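Local coordinates for protein of unknown function VPA0982 (Vibrio parahaemolyticus, PDB 2QIP) that is of uncharacterised function but is probably an RNA-cleaving nuclease of the NYN family, within the PIN clan, at residues D95-I103 against D118-I128. Numbering follows the deposited sequence.
With EDO (1,2-ethanediol), chain E.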
loop_
_atom_site.group_PDB
_atom_site.type_symbol
_atom_site.label_atom_id
_atom_site.label_comp_id
_atom_site.label_asym_id
_atom_site.label_seq_id
_atom_site.Cartn_x
_atom_site.Cartn_y
_atom_site.Cartn_z
ATOM N N ASP A 95 2.831 -2.075 3.971
ATOM C CA ASP A 95 2.518 -0.884 3.182
ATOM C C ASP A 95 1.040 -0.739 2.846
ATOM O O ASP A 95 0.506 0.369 2.885
ATOM C CB ASP A 95 3.367 -0.794 1.910
ATOM C CG ASP A 95 4.856 -0.580 2.203
ATOM O OD1 ASP A 95 5.281 -0.659 3.378
ATOM O OD2 ASP A 95 5.604 -0.318 1.221
ATOM N N VAL A 96 0.392 -1.832 2.445
ATOM C CA VAL A 96 -1.030 -1.747 2.111
ATOM C C VAL A 96 -1.834 -1.298 3.348
ATOM O O VAL A 96 -2.642 -0.373 3.272
ATOM C CB VAL A 96 -1.606 -3.075 1.518
ATOM C CG1 VAL A 96 -3.136 -2.994 1.419
ATOM C CG2 VAL A 96 -0.983 -3.352 0.125
ATOM N N GLY A 97 -1.597 -1.927 4.500
ATOM C CA GLY A 97 -2.423 -1.605 5.657
ATOM C C GLY A 97 -2.165 -0.213 6.227
ATOM O O GLY A 97 -3.094 0.474 6.664
ATOM N N ILE A 98 -0.908 0.225 6.203
ATOM C CA ILE A 98 -0.566 1.587 6.626
ATOM C C ILE A 98 -1.205 2.620 5.688
ATOM O O ILE A 98 -1.760 3.634 6.154
ATOM C CB ILE A 98 0.980 1.752 6.731
ATOM C CG1 ILE A 98 1.483 0.976 7.964
ATOM C CG2 ILE A 98 1.391 3.242 6.843
ATOM C CD1 ILE A 98 3.025 0.881 8.074
ATOM N N THR A 99 -1.171 2.344 4.379
ATOM C CA THR A 99 -1.794 3.223 3.408
ATOM C C THR A 99 -3.292 3.343 3.677
ATOM O O THR A 99 -3.836 4.458 3.706
ATOM C CB THR A 99 -1.507 2.758 1.977
ATOM O OG1 THR A 99 -0.091 2.783 1.776
ATOM C CG2 THR A 99 -2.160 3.654 0.929
ATOM N N LEU A 100 -3.964 2.203 3.871
ATOM C CA LEU A 100 -5.412 2.228 4.148
ATOM C C LEU A 100 -5.735 3.079 5.384
ATOM O O LEU A 100 -6.644 3.916 5.365
ATOM C CB LEU A 100 -5.923 0.811 4.379
ATOM C CG LEU A 100 -5.989 -0.073 3.146
ATOM C CD1 LEU A 100 -6.281 -1.494 3.606
ATOM C CD2 LEU A 100 -7.034 0.411 2.156
ATOM N N ASP A 101 -5.004 2.839 6.466
ATOM C CA ASP A 101 -5.308 3.502 7.734
ATOM C C ASP A 101 -4.939 4.987 7.721
ATOM O O ASP A 101 -5.653 5.801 8.333
ATOM C CB ASP A 101 -4.591 2.784 8.893
ATOM C CG ASP A 101 -5.243 1.464 9.274
ATOM O OD1 ASP A 101 -6.355 1.139 8.772
ATOM O OD2 ASP A 101 -4.625 0.763 10.121
ATOM N N ALA A 102 -3.836 5.338 7.060
ATOM C CA ALA A 102 -3.397 6.725 7.047
ATOM C C ALA A 102 -4.418 7.579 6.296
ATOM O O ALA A 102 -4.759 8.673 6.736
ATOM C CB ALA A 102 -2.032 6.845 6.408
ATOM N N ILE A 103 -4.906 7.080 5.159
ATOM C CA ILE A 103 -5.962 7.837 4.448
ATOM C C ILE A 103 -7.248 7.932 5.251
ATOM O O ILE A 103 -7.907 8.989 5.270
ATOM C CB ILE A 103 -6.263 7.220 3.087
ATOM C CG1 ILE A 103 -5.125 7.542 2.146
ATOM C CG2 ILE A 103 -7.622 7.711 2.520
ATOM C CD1 ILE A 103 -4.941 9.070 1.816
ATOM N N ASP A 118 10.595 4.218 4.185
ATOM C CA ASP A 118 10.255 3.580 2.908
ATOM C C ASP A 118 9.693 4.593 1.900
ATOM O O ASP A 118 8.602 5.153 2.090
ATOM C CB ASP A 118 9.249 2.457 3.206
ATOM C CG ASP A 118 8.843 1.635 1.982
ATOM O OD1 ASP A 118 9.076 2.049 0.827
ATOM O OD2 ASP A 118 8.233 0.543 2.213
ATOM N N GLY A 119 10.449 4.840 0.835
ATOM C CA GLY A 119 10.063 5.826 -0.147
ATOM C C GLY A 119 8.749 5.545 -0.855
ATOM O O GLY A 119 8.164 6.463 -1.434
ATOM N N ASP A 120 8.274 4.301 -0.846
ATOM C CA ASP A 120 6.976 4.052 -1.476
ATOM C C ASP A 120 5.858 4.839 -0.794
ATOM O O ASP A 120 4.814 5.097 -1.393
ATOM C CB ASP A 120 6.640 2.569 -1.542
ATOM C CG ASP A 120 7.298 1.884 -2.722
ATOM O OD1 ASP A 120 7.550 2.582 -3.726
ATOM O OD2 ASP A 120 7.571 0.663 -2.639
ATOM N N PHE A 121 6.081 5.222 0.456
ATOM C CA PHE A 121 5.066 6.029 1.148
ATOM C C PHE A 121 4.984 7.473 0.617
ATOM O O PHE A 121 4.064 8.225 0.990
ATOM C CB PHE A 121 5.262 6.010 2.656
ATOM C CG PHE A 121 4.910 4.701 3.306
ATOM C CD1 PHE A 121 3.657 4.129 3.123
ATOM C CD2 PHE A 121 5.827 4.044 4.120
ATOM C CE1 PHE A 121 3.334 2.894 3.745
ATOM C CE2 PHE A 121 5.503 2.846 4.735
ATOM C CZ PHE A 121 4.264 2.254 4.556
ATOM N N SER A 122 5.905 7.858 -0.278
ATOM C CA SER A 122 5.813 9.191 -0.885
ATOM C C SER A 122 4.448 9.405 -1.526
ATOM O O SER A 122 3.894 10.513 -1.445
ATOM C CB SER A 122 6.898 9.388 -1.950
ATOM O OG SER A 122 8.158 9.243 -1.338
ATOM N N LEU A 123 3.912 8.365 -2.176
ATOM C CA LEU A 123 2.614 8.526 -2.823
ATOM C C LEU A 123 1.507 8.763 -1.806
ATOM O O LEU A 123 0.528 9.488 -2.077
ATOM C CB LEU A 123 2.257 7.335 -3.704
ATOM C CG LEU A 123 2.884 7.321 -5.111
ATOM C CD1 LEU A 123 4.395 7.138 -5.061
ATOM C CD2 LEU A 123 2.249 6.232 -5.957
ATOM N N LEU A 124 1.664 8.156 -0.636
ATOM C CA LEU A 124 0.686 8.322 0.443
ATOM C C LEU A 124 0.755 9.730 1.024
ATOM O O LEU A 124 -0.286 10.375 1.245
ATOM C CB LEU A 124 0.924 7.269 1.530
ATOM C CG LEU A 124 0.210 7.496 2.869
ATOM C CD1 LEU A 124 -1.319 7.487 2.717
ATOM C CD2 LEU A 124 0.705 6.450 3.878
ATOM N N VAL A 125 1.977 10.225 1.250
ATOM C CA VAL A 125 2.144 11.586 1.751
ATOM C C VAL A 125 1.484 12.574 0.778
ATOM O O VAL A 125 0.695 13.446 1.188
ATOM C CB VAL A 125 3.643 11.896 1.946
ATOM C CG1 VAL A 125 3.871 13.384 2.195
ATOM C CG2 VAL A 125 4.221 11.003 3.074
ATOM N N GLU A 126 1.799 12.434 -0.506
ATOM C CA GLU A 126 1.232 13.311 -1.534
ATOM C C GLU A 126 -0.298 13.254 -1.501
ATOM O O GLU A 126 -0.957 14.281 -1.605
ATOM C CB GLU A 126 1.755 12.917 -2.916
ATOM C CG GLU A 126 1.119 13.643 -4.090
ATOM C CD GLU A 126 1.624 13.104 -5.417
ATOM O OE1 GLU A 126 1.315 11.936 -5.756
ATOM O OE2 GLU A 126 2.353 13.847 -6.094
ATOM N N ARG A 127 -0.873 12.061 -1.375
ATOM C CA ARG A 127 -2.335 11.930 -1.444
ATOM C C ARG A 127 -2.999 12.567 -0.221
ATOM O O ARG A 127 -4.073 13.163 -0.332
ATOM C CB ARG A 127 -2.743 10.465 -1.569
ATOM C CG ARG A 127 -4.142 10.276 -2.148
ATOM C CD ARG A 127 -4.259 10.697 -3.616
ATOM N NE ARG A 127 -3.299 10.010 -4.485
ATOM C CZ ARG A 127 -3.574 8.925 -5.218
ATOM N NH1 ARG A 127 -4.773 8.378 -5.194
ATOM N NH2 ARG A 127 -2.619 8.345 -5.942
ATOM N N ILE A 128 -2.384 12.428 0.954
ATOM C CA ILE A 128 -2.915 13.101 2.146
ATOM C C ILE A 128 -2.925 14.625 1.943
ATOM O O ILE A 128 -3.906 15.315 2.266
ATOM C CB ILE A 128 -2.066 12.752 3.377
ATOM C CG1 ILE A 128 -2.291 11.292 3.772
ATOM C CG2 ILE A 128 -2.418 13.683 4.552
ATOM C CD1 ILE A 128 -1.244 10.749 4.765
HETATM C C1 EDO E . 4.953 11.161 -5.009
HETATM O O1 EDO E . 4.130 10.964 -6.169
HETATM C C2 EDO E . 6.397 10.998 -5.453
HETATM O O2 EDO E . 6.694 12.052 -6.380
HETATM O O HOH W 1 7.763 -0.652 -0.264
#
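D95 faces F121 at one end of a pair of nearly parallel segments; the axes of 95-103 and 122-128 differ by 10° in direction and approach to 10.5 Å. Such side-by-side helices belong to the parallel alpha/beta fold of the NYN domain, in the PIN clan; here both lie on the same sheet, with I98 and A102 resting on L15 of strand 10-17 and F121 reaching L114 of strand 111-115.

Between the helices L124 acts as a knob in a hole formed by I98, T99, A102 and I103. Its CG stands anti to the backbone N (chi1 166°), which sends both methyls across the gap, CD2 lying 3.7 Å from CB of A102. Alanine's single methyl suits this place, since it lets the branched leucine come close. Farther along, I103 and the pair L124 and I128 run alongside each other with opposed headings, CD1 of I103 lying 4.0 Å from CG1 of I128; the flexible isoleucine arms reach across to meet.

F121 fills the wider start of the groove, which its broad ring can span. CG2 of I98 packs 3.7 Å from CE1 of the ring, and OG1 of T99 lies in the ring plane at its edge. Threonine tolerates this buried spot because its hydroxyl donates to O of D95 at 2.7 Å; this carbonyl also accepts from N of T99, on the other face of its plane.

Beyond the phenyl the contact turns acidic, consistent with the metal-binding carboxylate cluster of PIN-type nucleases, though a water is modelled here. D118 closes an Asx turn through OD1 and N of D120, while OD1 of D120 forms a salt bridge with K80 of the second subunit. OD2 of D95 and OD2 of D118, both acceptors, stand 2.9 Å apart without a hydrogen bond. Water 1 bridges the segments, donating to OD2 of D95 at 2.6 Å and to OD2 of D120 at 2.7 Å.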